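Local coordinates for CELL WALL surface anchor family protein (Streptococcus pneumoniae, PDB 2X9Z) that forms the repeating backbone subunit of the pneumococcal pilus, a surface fibre linked to cell adhesion, at residues A[4-9]-A[16-21]; A[57-62]-A[150-155]; A[81-86]-A[92-97]; A[165-168]-A[172-175]. The protein carries 1 engineered substitution. All coordinates share one frame; numbering follows the deposited sequence.

Overall arrangement
From the N terminus, strand 4-9 runs out along one edge of a five-stranded sheet, and contact 1 closes the short loop that turns back along it. Contact 2 closes a far longer loop of 87 residues, joining the turn after strand 50-57 to the segment that leads from the first sandwich to strand 159-166. Contact 3, the hairpin of strands 82-87 and 90-95, is nested inside that loop. Contact 4 follows in series, at the end of strand 159-166 in the C-terminal sheet. Contacts 1 and 4 lie on opposite sides of the chain's centre, their centres about 35 Å apart. None of the four contacts touches another.

Contact 1: residues A[4-9]-A[16-21]; sequences KIDKDF and DTPRVD
Arg19 grips Asp8 side-on in a two-pronged salt bridge, NE donating to OD2 at 2.8 Å and NH2 donating to OD1 at 2.9 Å. The NH2 bond lies close to the guanidinium plane and uses the syn lone pair of OD1. The fit is not flat, however, for the carboxylate and guanidinium planes are turned 35° apart. A bend at chi3 (58°) in an otherwise extended Arg19 chain swings the guanidinium to the carboxylate. Asp8 OD1 also takes the backbone N of Phe9 at 2.7 Å on its anti side, which helps fix the rotation of the carboxylate, and Arg19 NH1 reaches Asp21 OD1, completing a salt-bridge network. The Phe9 ring lies obliquely beside this group, its CD1 3.7 Å from Arg19 NH2.

Water 2 joins the segments, donating to Asp6 OD2 and Asp8 OD2 and accepting from Arg19 N. The carboxylate of Asp6 crosses Pro18 obliquely, OD2 3.9 Å from Pro18 CA, and has further polar partners in Asn14 and Lys22.

At the far end Lys4, bent at chi3 and chi4, lays CE 3.1 Å from Asp16 OD1, with NZ in a long salt bridge at 3.9 Å; Glu109 is its stronger partner.

The loop thus flanks an edge strand whose intervening Lys7 is covalently joined to Asn132, an intramolecular isopeptide bond characteristic of Gram-positive pilin domains.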
loop_
_atom_site.group_PDB
_atom_site.type_symbol
_atom_site.label_atom_id
_atom_site.label_comp_id
_atom_site.label_asym_id
_atom_site.label_seq_id
_atom_site.Cartn_x
_atom_site.Cartn_y
_atom_site.Cartn_z
ATOM N N LYS A 4 -0.110 -7.346 -13.056
ATOM C CA LYS A 4 -0.207 -5.908 -13.296
ATOM C C LYS A 4 -1.309 -5.339 -12.427
ATOM O O LYS A 4 -2.255 -6.043 -12.095
ATOM C CB LYS A 4 -0.515 -5.633 -14.769
ATOM C CG LYS A 4 0.561 -6.131 -15.729
ATOM C CD LYS A 4 0.261 -5.726 -17.168
ATOM C CE LYS A 4 -1.064 -6.294 -17.643
ATOM N NZ LYS A 4 -1.046 -7.776 -17.736
ATOM N N ILE A 5 -1.195 -4.067 -12.062
ATOM C CA ILE A 5 -2.167 -3.460 -11.158
ATOM C C ILE A 5 -2.414 -1.996 -11.479
ATOM O O ILE A 5 -1.540 -1.315 -12.008
ATOM C CB ILE A 5 -1.705 -3.590 -9.686
ATOM C CG1 ILE A 5 -2.822 -3.215 -8.710
ATOM C CG2 ILE A 5 -0.451 -2.761 -9.438
ATOM C CD1 ILE A 5 -2.542 -3.667 -7.298
ATOM N N ASP A 6 -3.616 -1.532 -11.170
ATOM C CA ASP A 6 -3.906 -0.114 -11.228
ATOM C C ASP A 6 -4.900 0.226 -10.126
ATOM O O ASP A 6 -5.698 -0.624 -9.708
ATOM C CB ASP A 6 -4.480 0.268 -12.588
ATOM C CG ASP A 6 -4.577 1.777 -12.772
ATOM O OD1 ASP A 6 -3.704 2.515 -12.251
ATOM O OD2 ASP A 6 -5.529 2.230 -13.437
ATOM N N LYS A 7 -4.829 1.460 -9.646
ATOM C CA LYS A 7 -5.781 1.956 -8.678
ATOM C C LYS A 7 -6.341 3.280 -9.163
ATOM O O LYS A 7 -5.594 4.154 -9.602
ATOM C CB LYS A 7 -5.119 2.162 -7.325
ATOM C CG LYS A 7 -6.090 2.708 -6.324
ATOM C CD LYS A 7 -5.458 3.024 -5.016
ATOM C CE LYS A 7 -6.553 3.433 -4.073
ATOM N NZ LYS A 7 -6.078 3.392 -2.696
ATOM N N ASP A 8 -7.655 3.439 -9.078
ATOM C CA ASP A 8 -8.265 4.700 -9.479
ATOM C C ASP A 8 -9.665 4.796 -8.887
ATOM O O ASP A 8 -10.094 3.927 -8.127
ATOM C CB ASP A 8 -8.312 4.789 -11.014
ATOM C CG ASP A 8 -8.181 6.218 -11.538
ATOM O OD1 ASP A 8 -8.583 7.175 -10.841
ATOM O OD2 ASP A 8 -7.668 6.377 -12.667
ATOM N N PHE A 9 -10.367 5.862 -9.230
ATOM C CA PHE A 9 -11.760 5.985 -8.831
ATOM C C PHE A 9 -12.614 4.978 -9.594
ATOM O O PHE A 9 -12.176 4.413 -10.601
ATOM C CB PHE A 9 -12.240 7.416 -9.062
ATOM C CG PHE A 9 -11.395 8.439 -8.365
ATOM C CD1 PHE A 9 -10.655 9.368 -9.084
ATOM C CD2 PHE A 9 -11.311 8.446 -6.981
ATOM C CE1 PHE A 9 -9.858 10.292 -8.428
ATOM C CE2 PHE A 9 -10.523 9.377 -6.324
ATOM C CZ PHE A 9 -9.791 10.300 -7.055
ATOM N N ASP A 16 -3.635 -2.079 -17.960
ATOM C CA ASP A 16 -3.004 -2.031 -19.276
ATOM C C ASP A 16 -2.794 -0.592 -19.731
ATOM O O ASP A 16 -1.783 -0.266 -20.355
ATOM C CB ASP A 16 -3.847 -2.786 -20.307
ATOM C CG ASP A 16 -3.867 -4.285 -20.062
ATOM O OD1 ASP A 16 -2.810 -4.841 -19.696
ATOM O OD2 ASP A 16 -4.935 -4.910 -20.244
ATOM N N THR A 17 -3.757 0.267 -19.409
ATOM C CA THR A 17 -3.722 1.658 -19.830
ATOM C C THR A 17 -4.220 2.548 -18.702
ATOM O O THR A 17 -5.393 2.923 -18.674
ATOM C CB THR A 17 -4.609 1.883 -21.068
ATOM O OG1 THR A 17 -4.278 0.918 -22.075
ATOM C CG2 THR A 17 -4.415 3.291 -21.621
ATOM N N PRO A 18 -3.332 2.879 -17.755
ATOM C CA PRO A 18 -3.762 3.716 -16.631
ATOM C C PRO A 18 -4.265 5.080 -17.108
ATOM O O PRO A 18 -3.857 5.566 -18.167
ATOM C CB PRO A 18 -2.489 3.858 -15.792
ATOM C CG PRO A 18 -1.664 2.667 -16.150
ATOM C CD PRO A 18 -1.945 2.409 -17.602
ATOM N N ARG A 19 -5.151 5.687 -16.325
ATOM C CA ARG A 19 -5.815 6.921 -16.721
ATOM C C ARG A 19 -4.825 8.062 -16.932
ATOM O O ARG A 19 -4.046 8.399 -16.037
ATOM C CB ARG A 19 -6.874 7.306 -15.691
ATOM C CG ARG A 19 -7.632 8.560 -16.063
ATOM C CD ARG A 19 -8.860 8.738 -15.211
ATOM N NE ARG A 19 -8.571 8.791 -13.782
ATOM C CZ ARG A 19 -8.427 9.915 -13.086
ATOM N NH1 ARG A 19 -8.514 11.094 -13.696
ATOM N NH2 ARG A 19 -8.194 9.857 -11.776
ATOM N N VAL A 20 -4.879 8.658 -18.119
ATOM C CA VAL A 20 -3.871 9.608 -18.575
ATOM C C VAL A 20 -3.795 10.880 -17.725
ATOM O O VAL A 20 -2.729 11.486 -17.602
ATOM C CB VAL A 20 -4.114 9.984 -20.059
ATOM C CG1 VAL A 20 -5.333 10.876 -20.189
ATOM C CG2 VAL A 20 -2.903 10.672 -20.655
ATOM N N ASP A 21 -4.915 11.286 -17.136
ATOM C CA ASP A 21 -4.940 12.524 -16.350
ATOM C C ASP A 21 -5.066 12.285 -14.847
ATOM O O ASP A 21 -5.502 13.164 -14.109
ATOM C CB ASP A 21 -6.047 13.475 -16.840
ATOM C CG ASP A 21 -7.444 12.917 -16.629
ATOM O OD1 ASP A 21 -7.588 11.694 -16.432
ATOM O OD2 ASP A 21 -8.406 13.708 -16.656
HETATM O O HOH W 1 -3.205 -7.797 -20.155
HETATM O O HOH W 2 -5.532 4.916 -13.586
#

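Contact 2: residues A[57-62]-A[150-155]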
loop_
_atom_site.group_PDB
_atom_site.type_symbol
_atom_site.label_atom_id
_atom_site.label_comp_id
_atom_site.label_asym_id
_atom_site.label_seq_id
_atom_site.Cartn_x
_atom_site.Cartn_y
_atom_site.Cartn_z
HETATM N N MSE A 57 -4.643 5.178 3.595
HETATM C CA MSE A 57 -4.921 6.488 3.016
HETATM C C MSE A 57 -4.680 7.623 3.999
HETATM O O MSE A 57 -4.647 7.423 5.219
HETATM C CB MSE A 57 -6.326 6.528 2.417
HETATM C CG MSE A 57 -7.444 6.247 3.403
HETATM SE SE MSE A 57 -8.996 5.459 2.497
HETATM C CE MSE A 57 -8.233 3.678 2.250
ATOM N N THR A 58 -4.478 8.818 3.457
ATOM C CA THR A 58 -4.131 9.979 4.277
ATOM C C THR A 58 -5.342 10.456 5.082
ATOM O O THR A 58 -6.482 10.103 4.774
ATOM C CB THR A 58 -3.503 11.091 3.424
ATOM O OG1 THR A 58 -4.395 11.433 2.361
ATOM C CG2 THR A 58 -2.190 10.589 2.816
ATOM N N GLU A 59 -5.089 11.239 6.125
ATOM C CA GLU A 59 -6.086 11.439 7.175
ATOM C C GLU A 59 -7.354 12.186 6.746
ATOM O O GLU A 59 -8.386 12.076 7.411
ATOM C CB GLU A 59 -5.458 12.097 8.404
ATOM C CG GLU A 59 -5.006 13.518 8.181
ATOM C CD GLU A 59 -4.594 14.207 9.471
ATOM O OE1 GLU A 59 -4.578 13.554 10.534
ATOM O OE2 GLU A 59 -4.287 15.408 9.424
ATOM N N GLY A 60 -7.286 12.921 5.637
ATOM C CA GLY A 60 -8.443 13.633 5.117
ATOM C C GLY A 60 -9.434 12.722 4.416
ATOM O O GLY A 60 -10.520 13.159 4.032
ATOM N N LEU A 61 -9.050 11.464 4.223
ATOM C CA LEU A 61 -9.963 10.453 3.692
ATOM C C LEU A 61 -10.278 9.426 4.764
ATOM O O LEU A 61 -9.403 8.672 5.182
ATOM C CB LEU A 61 -9.344 9.745 2.487
ATOM C CG LEU A 61 -9.267 10.532 1.186
ATOM C CD1 LEU A 61 -8.262 9.882 0.252
ATOM C CD2 LEU A 61 -10.647 10.627 0.536
ATOM N N ALA A 62 -11.528 9.389 5.202
ATOM C CA ALA A 62 -11.951 8.398 6.185
ATOM C C ALA A 62 -12.384 7.130 5.470
ATOM O O ALA A 62 -13.426 7.101 4.816
ATOM C CB ALA A 62 -13.097 8.931 7.040
ATOM N N PRO A 150 1.223 5.943 6.329
ATOM C CA PRO A 150 1.702 7.327 6.436
ATOM C C PRO A 150 1.727 7.829 7.877
ATOM O O PRO A 150 0.935 7.384 8.711
ATOM C CB PRO A 150 0.680 8.125 5.619
ATOM C CG PRO A 150 0.030 7.136 4.730
ATOM C CD PRO A 150 0.030 5.835 5.477
ATOM N N ASN A 151 2.645 8.746 8.170
ATOM C CA ASN A 151 2.737 9.341 9.501
ATOM C C ASN A 151 3.237 10.770 9.424
ATOM O O ASN A 151 3.950 11.141 8.491
ATOM C CB ASN A 151 3.674 8.524 10.396
ATOM C CG ASN A 151 3.445 8.766 11.892
ATOM O OD1 ASN A 151 2.494 9.443 12.297
ATOM N ND2 ASN A 151 4.323 8.200 12.720
ATOM N N LYS A 152 2.857 11.568 10.410
ATOM C CA LYS A 152 3.405 12.904 10.550
ATOM C C LYS A 152 4.713 12.829 11.325
ATOM O O LYS A 152 4.947 11.864 12.059
ATOM C CB LYS A 152 2.409 13.799 11.283
ATOM C CG LYS A 152 1.164 14.099 10.475
ATOM C CD LYS A 152 0.162 14.934 11.249
ATOM C CE LYS A 152 -1.120 15.089 10.451
ATOM N NZ LYS A 152 -2.168 15.825 11.203
ATOM N N PRO A 153 5.584 13.830 11.144
ATOM C CA PRO A 153 6.761 13.943 12.007
ATOM C C PRO A 153 6.307 14.285 13.418
ATOM O O PRO A 153 5.121 14.570 13.618
ATOM C CB PRO A 153 7.525 15.139 11.416
ATOM C CG PRO A 153 6.909 15.397 10.074
ATOM C CD PRO A 153 5.493 14.939 10.181
ATOM N N ASN A 154 7.221 14.273 14.383
ATOM C CA ASN A 154 6.887 14.789 15.707
ATOM C C ASN A 154 6.864 16.312 15.699
ATOM O O ASN A 154 7.111 16.934 14.661
ATOM C CB ASN A 154 7.824 14.238 16.790
ATOM C CG ASN A 154 9.276 14.617 16.568
ATOM O OD1 ASN A 154 9.585 15.663 16.005
ATOM N ND2 ASN A 154 10.179 13.763 17.032
ATOM N N GLU A 155 6.559 16.911 16.845
ATOM C CA GLU A 155 6.428 18.366 16.927
ATOM C C GLU A 155 7.697 19.112 16.515
ATOM O O GLU A 155 7.640 20.286 16.146
ATOM C CB GLU A 155 6.004 18.798 18.333
ATOM C CG GLU A 155 4.617 18.332 18.737
ATOM C CD GLU A 155 3.966 19.253 19.750
ATOM O OE1 GLU A 155 4.397 20.419 19.857
ATOM O OE2 GLU A 155 3.018 18.813 20.434
#
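The carboxylate of Glu59 receives the ammonium group of Lys152 from above its plane: NZ donates to OE2 at 2.8 Å, lying 35° out of that plane. The second oxygen, OE1, stands farther from NZ, at 3.4 Å, so the salt bridge is lopsided rather than shared evenly. CE of Lys152 also comes within 3.3 Å of OE2, bringing the last methylene up against the charged oxygen.

The two side chains cross at about a right angle. Lys152 is stretched out beyond CG, and in this extended form NZ reaches across to Glu59. Glu59 is likewise extended from CG onward, but its CG sits between the backbone N and the carbonyl carbon (chi1 67°), which sends the carboxylate out from the turn toward the lysine.

Glu59 is the second residue of a type I beta turn from Thr58 to Leu61, closed by a bond from Leu61 N to Thr58 O. Its own N is held by Glu214, while Asn151 ND2 bonds to Thr234 O, so both segments also lean on the C-terminal part of the chain. A surface salt bridge between a sandwich turn and the linker that leads on to strand 159-166 is consistent with an interface between consecutive domains of a multidomain pilin.

Contact 3: residues A[81-86]-A[92-97]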
loop_
_atom_site.group_PDB
_atom_site.type_symbol
_atom_site.label_atom_id
_atom_site.label_comp_id
_atom_site.label_asym_id
_atom_site.label_seq_id
_atom_site.Cartn_x
_atom_site.Cartn_y
_atom_site.Cartn_z
ATOM N N ASP A 81 -13.057 -17.412 0.667
ATOM C CA ASP A 81 -12.030 -17.269 -0.364
ATOM C C ASP A 81 -10.982 -16.204 -0.033
ATOM O O ASP A 81 -9.957 -16.104 -0.710
ATOM C CB ASP A 81 -12.664 -16.904 -1.706
ATOM C CG ASP A 81 -13.496 -18.019 -2.293
ATOM O OD1 ASP A 81 -13.379 -19.178 -1.836
ATOM O OD2 ASP A 81 -14.263 -17.727 -3.229
ATOM N N TYR A 82 -11.253 -15.381 0.971
ATOM C CA TYR A 82 -10.345 -14.293 1.314
ATOM C C TYR A 82 -10.471 -13.934 2.787
ATOM O O TYR A 82 -11.461 -14.277 3.431
ATOM C CB TYR A 82 -10.612 -13.051 0.445
ATOM C CG TYR A 82 -11.978 -12.425 0.634
ATOM C CD1 TYR A 82 -13.096 -12.943 -0.008
ATOM C CD2 TYR A 82 -12.144 -11.294 1.428
ATOM C CE1 TYR A 82 -14.344 -12.368 0.152
ATOM C CE2 TYR A 82 -13.389 -10.714 1.599
ATOM C CZ TYR A 82 -14.487 -11.254 0.956
ATOM O OH TYR A 82 -15.722 -10.675 1.117
ATOM N N ALA A 83 -9.455 -13.248 3.305
ATOM C CA ALA A 83 -9.452 -12.743 4.665
ATOM C C ALA A 83 -9.227 -11.245 4.593
ATOM O O ALA A 83 -8.206 -10.787 4.075
ATOM C CB ALA A 83 -8.351 -13.400 5.476
ATOM N N LEU A 84 -10.197 -10.493 5.097
ATOM C CA LEU A 84 -10.168 -9.039 5.082
ATOM C C LEU A 84 -9.985 -8.521 6.503
ATOM O O LEU A 84 -10.694 -8.945 7.418
ATOM C CB LEU A 84 -11.491 -8.511 4.520
ATOM C CG LEU A 84 -11.719 -6.999 4.562
ATOM C CD1 LEU A 84 -10.730 -6.290 3.649
ATOM C CD2 LEU A 84 -13.141 -6.663 4.166
ATOM N N THR A 85 -9.051 -7.592 6.677
ATOM C CA THR A 85 -8.875 -6.905 7.947
ATOM C C THR A 85 -8.971 -5.412 7.691
ATOM O O THR A 85 -8.212 -4.861 6.890
ATOM C CB THR A 85 -7.515 -7.219 8.586
ATOM O OG1 THR A 85 -7.357 -8.638 8.706
ATOM C CG2 THR A 85 -7.421 -6.591 9.974
ATOM N N GLU A 86 -9.917 -4.771 8.366
ATOM C CA GLU A 86 -10.169 -3.353 8.204
ATOM C C GLU A 86 -9.720 -2.606 9.443
ATOM O O GLU A 86 -10.017 -3.009 10.573
ATOM C CB GLU A 86 -11.660 -3.129 7.952
ATOM C CG GLU A 86 -12.124 -3.665 6.608
ATOM C CD GLU A 86 -13.629 -3.578 6.427
ATOM O OE1 GLU A 86 -14.362 -4.401 7.021
ATOM O OE2 GLU A 86 -14.080 -2.689 5.685
ATOM N N ASP A 92 -6.440 -4.635 4.652
ATOM C CA ASP A 92 -5.600 -5.649 4.030
ATOM C C ASP A 92 -6.510 -6.800 3.636
ATOM O O ASP A 92 -7.363 -7.215 4.422
ATOM C CB ASP A 92 -4.537 -6.136 5.016
ATOM C CG ASP A 92 -3.566 -5.047 5.408
ATOM O OD1 ASP A 92 -2.467 -5.032 4.835
ATOM O OD2 ASP A 92 -3.891 -4.211 6.285
ATOM N N LEU A 93 -6.346 -7.300 2.413
ATOM C CA LEU A 93 -7.200 -8.362 1.887
ATOM C C LEU A 93 -6.284 -9.417 1.289
ATOM O O LEU A 93 -5.502 -9.121 0.388
ATOM C CB LEU A 93 -8.166 -7.825 0.820
ATOM C CG LEU A 93 -9.276 -8.774 0.334
ATOM C CD1 LEU A 93 -10.434 -7.991 -0.274
ATOM C CD2 LEU A 93 -8.769 -9.824 -0.658
ATOM N N LYS A 94 -6.364 -10.640 1.801
ATOM C CA LYS A 94 -5.509 -11.705 1.318
ATOM C C LYS A 94 -6.349 -12.889 0.862
ATOM O O LYS A 94 -7.354 -13.231 1.492
ATOM C CB LYS A 94 -4.548 -12.145 2.417
ATOM C CG LYS A 94 -5.205 -12.858 3.578
ATOM C CD LYS A 94 -4.178 -13.608 4.396
ATOM C CE LYS A 94 -4.591 -15.049 4.589
ATOM N NZ LYS A 94 -3.488 -15.843 5.187
ATOM N N LEU A 95 -5.947 -13.518 -0.236
ATOM C CA LEU A 95 -6.649 -14.715 -0.677
ATOM C C LEU A 95 -6.288 -15.902 0.220
ATOM O O LEU A 95 -5.121 -16.090 0.576
ATOM C CB LEU A 95 -6.328 -15.042 -2.136
ATOM C CG LEU A 95 -6.720 -13.980 -3.163
ATOM C CD1 LEU A 95 -6.558 -14.533 -4.570
ATOM C CD2 LEU A 95 -8.150 -13.485 -2.945
ATOM N N THR A 96 -7.292 -16.689 0.600
ATOM C CA THR A 96 -7.051 -17.950 1.296
ATOM C C THR A 96 -6.681 -19.005 0.260
ATOM O O THR A 96 -6.646 -18.719 -0.936
ATOM C CB THR A 96 -8.317 -18.434 1.997
ATOM O OG1 THR A 96 -9.321 -18.662 1.006
ATOM C CG2 THR A 96 -8.816 -17.400 2.998
ATOM N N ASP A 97 -6.422 -20.232 0.700
ATOM C CA ASP A 97 -6.153 -21.292 -0.263
ATOM C C ASP A 97 -7.324 -21.457 -1.239
ATOM O O ASP A 97 -7.122 -21.680 -2.439
ATOM C CB ASP A 97 -5.848 -22.610 0.449
ATOM C CG ASP A 97 -4.488 -22.604 1.136
ATOM O OD1 ASP A 97 -3.692 -21.669 0.895
ATOM O OD2 ASP A 97 -4.215 -23.540 1.914
HETATM O O HOH W 3 -5.723 -4.024 8.025
#
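Leu93 is the bump around which Tyr82 and Leu84 fit. Its CD2 lies 3.9 Å from Tyr82 CB, its CG stands 4.0 Å from Tyr82 CD2, oblique to the ring, and its CB meets Leu84 CD1 at 4.1 Å. The leucine therefore sits in the hollow between the two side chains of the facing strand. With CG anti to the backbone N (chi1 -171°), Leu93 spreads its two methyls on the tyrosine side. Leu95 comes in next along the same face, touching Tyr82 CB more loosely with CD2.

These residues belong to an antiparallel beta hairpin, strands 82-87 and 90-95, whose first strand ends a six-stranded sheet. The face bearing Tyr82, Leu84, Leu93 and Leu95 turns to the second sheet of the sandwich, where Val70 and Val68 of strand 61-72 meet Tyr82 and Leu84; Leu93 and Leu95 both touch Trp53 of strand 50-57, and Leu77 touches Leu95 and Tyr82.

On the face bearing Ala83, Thr85, Asp92 and Lys94, the small CB of Ala83 meets Lys94 CG at 3.7 Å, while the lysine's end leads away. The backbones hold this fit: Ala83 and Lys94 form one hydrogen-bonded pair and Thr85 and Asp92 the next, with Ala83 N to Lys94 O 2.8 Å and nearly linear at the carbonyl. Water 3 links Thr85 O to Asp92 OD2, a carboxylate that also pairs with Arg56 and Ser54.

Where the strands part, Thr96 N donates to Asp81 O at 3.0 Å, and Thr96 lays CG2 3.8 Å from Tyr82 N. Its OG1 bonds to Gly80 O and, as N-cap of helix 97-103, to Gly99 N.

Contact 4: residues A[165-168]-A[172-175]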
loop_
_atom_site.group_PDB
_atom_site.type_symbol
_atom_site.label_atom_id
_atom_site.label_comp_id
_atom_site.label_asym_id
_atom_site.label_seq_id
_atom_site.Cartn_x
_atom_site.Cartn_y
_atom_site.Cartn_z
ATOM N N TRP A 165 14.904 -7.223 11.056
ATOM C CA TRP A 165 15.045 -8.222 10.004
ATOM C C TRP A 165 14.722 -9.609 10.555
ATOM O O TRP A 165 15.182 -9.971 11.638
ATOM C CB TRP A 165 16.477 -8.233 9.474
ATOM C CG TRP A 165 16.996 -6.928 8.915
ATOM C CD1 TRP A 165 17.447 -5.837 9.622
ATOM C CD2 TRP A 165 17.169 -6.601 7.530
ATOM N NE1 TRP A 165 17.884 -4.857 8.751
ATOM C CE2 TRP A 165 17.722 -5.303 7.465
ATOM C CE3 TRP A 165 16.919 -7.288 6.335
ATOM C CZ2 TRP A 165 18.027 -4.682 6.253
ATOM C CZ3 TRP A 165 17.212 -6.662 5.134
ATOM C CH2 TRP A 165 17.764 -5.374 5.103
ATOM N N VAL A 166 13.952 -10.382 9.795
ATOM C CA VAL A 166 13.639 -11.765 10.152
ATOM C C VAL A 166 13.734 -12.662 8.929
ATOM O O VAL A 166 13.622 -12.190 7.793
ATOM C CB VAL A 166 12.224 -11.908 10.773
ATOM C CG1 VAL A 166 12.119 -11.064 12.032
ATOM C CG2 VAL A 166 11.138 -11.521 9.770
ATOM N N ASP A 167 13.935 -13.957 9.156
ATOM C CA ASP A 167 13.916 -14.893 8.041
ATOM C C ASP A 167 12.469 -15.271 7.711
ATOM O O ASP A 167 11.531 -14.698 8.282
ATOM C CB ASP A 167 14.839 -16.109 8.264
ATOM C CG ASP A 167 14.412 -16.990 9.425
ATOM O OD1 ASP A 167 13.216 -16.984 9.796
ATOM O OD2 ASP A 167 15.285 -17.723 9.945
ATOM N N ALA A 168 12.285 -16.196 6.775
ATOM C CA ALA A 168 10.947 -16.556 6.320
ATOM C C ALA A 168 10.035 -17.050 7.447
ATOM O O ALA A 168 8.808 -16.935 7.351
ATOM C CB ALA A 168 11.024 -17.598 5.198
ATOM N N PRO A 172 14.452 -13.604 14.089
ATOM C CA PRO A 172 15.420 -12.525 13.858
ATOM C C PRO A 172 16.703 -12.995 13.179
ATOM O O PRO A 172 17.216 -14.074 13.486
ATOM C CB PRO A 172 15.735 -12.040 15.272
ATOM C CG PRO A 172 14.474 -12.310 16.031
ATOM C CD PRO A 172 13.956 -13.613 15.475
ATOM N N ILE A 173 17.210 -12.173 12.268
ATOM C CA ILE A 173 18.498 -12.403 11.624
ATOM C C ILE A 173 19.234 -11.067 11.520
ATOM O O ILE A 173 18.618 -10.006 11.660
ATOM C CB ILE A 173 18.325 -12.997 10.211
ATOM C CG1 ILE A 173 17.429 -12.093 9.354
ATOM C CG2 ILE A 173 17.795 -14.428 10.287
ATOM C CD1 ILE A 173 17.224 -12.591 7.927
ATOM N N PRO A 174 20.553 -11.103 11.268
ATOM C CA PRO A 174 21.283 -9.849 11.048
ATOM C C PRO A 174 20.792 -9.127 9.793
ATOM O O PRO A 174 20.193 -9.748 8.913
ATOM C CB PRO A 174 22.734 -10.317 10.853
ATOM C CG PRO A 174 22.795 -11.653 11.503
ATOM C CD PRO A 174 21.452 -12.272 11.247
ATOM N N ALA A 175 21.037 -7.827 9.706
ATOM C CA ALA A 175 20.630 -7.071 8.521
ATOM C C ALA A 175 21.104 -7.760 7.240
ATOM O O ALA A 175 22.257 -8.157 7.136
ATOM C CB ALA A 175 21.169 -5.654 8.590
#
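Trp165 and Ala175 meet in a CH-pi contact in the four-stranded sheet of the C-terminal part of the chain, where strand 159-166 lies between strands 203-206 and 237-243 and the loop toward strand 179-185 folds back; the fold is consistent with a Cna-B-like domain. Ala175 CA stands 3.4 Å above the centroid of the five-membered ring, 3° off its normal, and CB reaches NE1 at 3.4 Å over the same face. Trp165 has CG anti to its carbonyl carbon, beside the backbone N (chi1 -58°), which lays the indole flat beneath the returning loop. The ring is held further by Lys163 in a cation-pi contact and by Tyr225 edge-to-face.

Ile173 is shaped by a different choice. Its CG1 lies between the backbone N and carbonyl carbon (chi1 56°), and chi2 is fully extended, so that CD1 reaches over the peptide of Val166, 3.6 Å from its O. CG1 leans on Trp165 CB at 4.0 Å, while CG2 goes to Asp167 CB. The isoleucine thus straddles the backbone of the strand end, touching Trp165 on one branch and Asp167 on the other.

Asp167 OD1 is bonded by Thr169 and Ala171 N within the loop. Val166 points away from the loop and its side chain touches Lys241 and Trp243 of strand 237-243, though its CG1 still comes within 4.0 Å of Pro172 N.

The backbones are joined by a single bridge between Val166 and Pro172. Trp165 O accepts Ile173 N at 3.1 Å, the donor standing well above the carbonyl plane, and the same oxygen receives a CH contact from Pro172 CA at 3.4 Å.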